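Long-range contact in ripening-associated protein (Musa acuminata, PDB 4PIT), which binds mannose-containing glycans, as a lectin of the jacalin-related family: residues B[86-91]-B[129-134]. The protein carries 1 engineered substitution. Sequence-based numbering, arbitrary orientation.
With MAN (alpha-D-mannopyranose), chain F.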
ATOM      1  N   ALA B  86     -17.423  -7.288  13.762  1.00 12.16           N
ATOM      2  CA  ALA B  86     -16.755  -7.598  12.502  1.00 11.57           C
ATOM      3  C   ALA B  86     -15.608  -6.624  12.273  1.00 13.46           C
ATOM      4  O   ALA B  86     -15.651  -5.489  12.767  1.00 14.29           O
ATOM      5  CB  ALA B  86     -17.765  -7.484  11.355  1.00 12.47           C
ATOM      6  N   VAL B  87     -14.589  -7.069  11.520  1.00  9.43           N
ATOM      7  CA  VAL B  87     -13.447  -6.235  11.160  1.00  9.48           C
ATOM      8  C   VAL B  87     -13.754  -5.755   9.752  1.00 11.24           C
ATOM      9  O   VAL B  87     -13.709  -6.559   8.809  1.00 10.67           O
ATOM     10  CB  VAL B  87     -12.120  -7.031  11.260  1.00 13.52           C
ATOM     11  CG1 VAL B  87     -10.946  -6.178  10.751  1.00 13.08           C
ATOM     12  CG2 VAL B  87     -11.872  -7.469  12.707  1.00 13.22           C
ATOM     13  N   VAL B  88     -14.075  -4.471   9.606  1.00  9.44           N
ATOM     14  CA  VAL B  88     -14.501  -3.944   8.302  1.00  8.80           C
ATOM     15  C   VAL B  88     -13.856  -2.600   8.008  1.00 10.11           C
ATOM     16  O   VAL B  88     -13.103  -2.061   8.828  1.00 11.06           O
ATOM     17  CB  VAL B  88     -16.060  -3.786   8.296  1.00 11.32           C
ATOM     18  CG1 VAL B  88     -16.777  -5.124   8.540  1.00 10.89           C
ATOM     19  CG2 VAL B  88     -16.518  -2.716   9.304  1.00 11.51           C
ATOM     20  N   LEU B  89     -14.140  -2.048   6.824  1.00  7.95           N
ATOM     21  CA  LEU B  89     -13.664  -0.709   6.526  1.00  7.99           C
ATOM     22  C   LEU B  89     -14.564   0.265   7.255  1.00 10.06           C
ATOM     23  O   LEU B  89     -15.771   0.339   6.974  1.00  9.77           O
ATOM     24  CB  LEU B  89     -13.687  -0.456   5.008  1.00  8.50           C
ATOM     25  CG  LEU B  89     -12.633  -1.231   4.227  1.00 14.74           C
ATOM     26  CD1 LEU B  89     -13.053  -1.329   2.807  1.00 16.97           C
ATOM     27  CD2 LEU B  89     -11.237  -0.567   4.371  1.00 18.23           C
ATOM     28  N   GLY B  90     -14.001   0.979   8.228  1.00  9.10           N
ATOM     29  CA  GLY B  90     -14.745   2.018   8.939  1.00  9.96           C
ATOM     30  C   GLY B  90     -14.815   3.333   8.178  1.00 13.14           C
ATOM     31  O   GLY B  90     -15.773   4.105   8.324  1.00 12.96           O
ATOM     32  N   LYS B  91     -13.766   3.601   7.372  1.00  9.85           N
ATOM     33  CA  LYS B  91     -13.627   4.793   6.536  1.00 10.18           C
ATOM     34  C   LYS B  91     -12.906   4.409   5.269  1.00 11.76           C
ATOM     35  O   LYS B  91     -11.989   3.587   5.335  1.00 10.02           O
ATOM     36  CB  LYS B  91     -12.834   5.898   7.252  1.00 12.68           C
ATOM     37  CG  LYS B  91     -13.430   6.373   8.550  1.00 14.20           C
ATOM     38  CD  LYS B  91     -12.735   7.611   9.051  1.00 17.02           C
ATOM     39  CE  LYS B  91     -13.378   8.031  10.338  1.00 16.32           C
ATOM     40  NZ  LYS B  91     -12.686   9.227  10.920  1.00 23.72           N
ATOM     41  N   GLY B 129     -19.811  -8.421   2.840  1.00  9.41           N
ATOM     42  CA  GLY B 129     -20.870  -9.148   3.550  1.00  9.10           C
ATOM     43  C   GLY B 129     -21.996  -8.174   3.785  1.00 11.43           C
ATOM     44  O   GLY B 129     -22.479  -7.549   2.828  1.00 12.60           O
ATOM     45  N   LYS B 130     -22.376  -7.965   5.040  1.00  8.81           N
ATOM     46  CA  LYS B 130     -23.313  -6.895   5.350  1.00  8.64           C
ATOM     47  C   LYS B 130     -22.655  -5.527   5.117  1.00 10.75           C
ATOM     48  O   LYS B 130     -23.331  -4.551   4.759  1.00 11.53           O
ATOM     49  CB  LYS B 130     -23.783  -7.025   6.801  1.00 10.12           C
ATOM     50  CG  LYS B 130     -24.872  -6.020   7.167  1.00 11.43           C
ATOM     51  CD  LYS B 130     -25.348  -6.250   8.613  1.00 12.77           C
ATOM     52  CE  LYS B 130     -26.258  -5.118   9.060  1.00 21.81           C
ATOM     53  NZ  LYS B 130     -27.549  -5.134   8.327  1.00 26.80           N
ATOM     54  N   PHE B 131     -21.334  -5.447   5.381  1.00  8.12           N
ATOM     55  CA  PHE B 131     -20.548  -4.240   5.166  1.00  8.49           C
ATOM     56  C   PHE B 131     -19.391  -4.586   4.222  1.00  8.90           C
ATOM     57  O   PHE B 131     -19.280  -5.718   3.732  1.00  9.38           O
ATOM     58  CB  PHE B 131     -20.028  -3.680   6.512  1.00  8.86           C
ATOM     59  CG  PHE B 131     -21.127  -3.541   7.562  1.00  9.36           C
ATOM     60  CD1 PHE B 131     -22.197  -2.676   7.360  1.00 10.85           C
ATOM     61  CD2 PHE B 131     -21.085  -4.286   8.744  1.00 10.25           C
ATOM     62  CE1 PHE B 131     -23.230  -2.569   8.308  1.00 11.80           C
ATOM     63  CE2 PHE B 131     -22.098  -4.141   9.716  1.00 13.17           C
ATOM     64  CZ  PHE B 131     -23.165  -3.289   9.483  1.00 11.04           C
ATOM     65  N   LEU B 132     -18.541  -3.593   3.944  1.00  8.20           N
ATOM     66  CA  LEU B 132     -17.389  -3.842   3.111  1.00  8.72           C
ATOM     67  C   LEU B 132     -16.245  -4.311   4.017  1.00  9.20           C
ATOM     68  O   LEU B 132     -15.530  -3.486   4.607  1.00  9.92           O
ATOM     69  CB  LEU B 132     -17.015  -2.595   2.314  1.00  9.63           C
ATOM     70  CG  LEU B 132     -16.035  -2.848   1.169  1.00 12.90           C
ATOM     71  CD1 LEU B 132     -16.569  -3.852   0.145  1.00 13.96           C
ATOM     72  CD2 LEU B 132     -15.729  -1.540   0.482  1.00 16.21           C
ATOM     73  N   ASP B 133     -16.077  -5.643   4.108  1.00  7.74           N
ATOM     74  CA  ASP B 133     -15.045  -6.222   4.962  1.00  6.59           C
ATOM     75  C   ASP B 133     -13.654  -5.819   4.580  1.00  9.68           C
ATOM     76  O   ASP B 133     -12.837  -5.552   5.466  1.00  9.61           O
ATOM     77  CB  ASP B 133     -15.123  -7.748   4.925  1.00  8.00           C
ATOM     78  CG  ASP B 133     -16.434  -8.266   5.483  1.00  9.85           C
ATOM     79  OD1 ASP B 133     -17.489  -8.065   4.816  1.00 10.70           O
ATOM     80  OD2 ASP B 133     -16.427  -8.801   6.622  1.00 11.62           O
ATOM     81  N   ALA B 134     -13.354  -5.795   3.261  1.00  8.59           N
ATOM     82  CA  ALA B 134     -11.970  -5.499   2.863  1.00  7.68           C
ATOM     83  C   ALA B 134     -11.922  -5.004   1.438  1.00  9.85           C
ATOM     84  O   ALA B 134     -12.809  -5.298   0.636  1.00  9.05           O
ATOM     85  CB  ALA B 134     -11.111  -6.752   2.999  1.00  7.68           C
TER
HETATM   86  C1  MAN F   2     -22.203 -10.134   8.222  1.00 13.16           C
HETATM   87  C2  MAN F   2     -21.653 -11.373   7.530  1.00 12.80           C
HETATM   88  C3  MAN F   2     -20.164 -11.534   7.831  1.00 11.81           C
HETATM   89  C4  MAN F   2     -19.404 -10.257   7.475  1.00 10.94           C
HETATM   90  C5  MAN F   2     -20.049  -9.051   8.153  1.00 10.33           C
HETATM   91  C6  MAN F   2     -19.438  -7.737   7.737  1.00  9.59           C
HETATM   92  O2  MAN F   2     -21.844 -11.206   6.124  1.00 13.52           O
HETATM   93  O3  MAN F   2     -19.621 -12.648   7.134  1.00 13.05           O
HETATM   94  O4  MAN F   2     -18.060 -10.361   7.942  1.00  9.32           O
HETATM   95  O5  MAN F   2     -21.453  -8.973   7.829  1.00 11.57           O
HETATM   96  O6  MAN F   2     -19.614  -7.519   6.334  1.00 10.05           O
HETATM   97  O   HOH W   1     -14.388  -9.039   8.176  1.00 10.67           O
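Asp133 shows how a carboxylate can read two hydroxyls of one sugar at once. With CG anti to its carbonyl carbon (chi1 -63°), the side chain turns from strand 86-96 to the mannose, where OD1 accepts from MAN O6 at 2.7 Å and OD2 from MAN O4 at 2.6 Å. OD2 also accepts from a water that donates its other proton to Val87 O. Backbone N-H groups add to the grip: Phe131 N donates to MAN O6, and Lys130 N to MAN O5. Gly129 to Asp133, in the loop between strands 118-128 and 134-140, form the GxxxD sugar-binding motif of jacalin-related lectins, which have a beta-prism fold. Val88 reaches the sugar from the strand, its CG1 3.8 Å from MAN C6 and 4.1 Å from Phe131 CB, the two side chains crossing obliquely. One face of the Phe131 ring carries Lys130 CG over its centre, while Tyr83 meets the ring edge-to-face. Farther from the sugar, Leu89 and Leu132 lie side by side and point the same way, CD1 of Leu89 3.6 Å from CD2 of Leu132. Beside them Leu89 N donates to Leu132 O (3.0 Å, 171° at the hydrogen), nearly along the C=O axis.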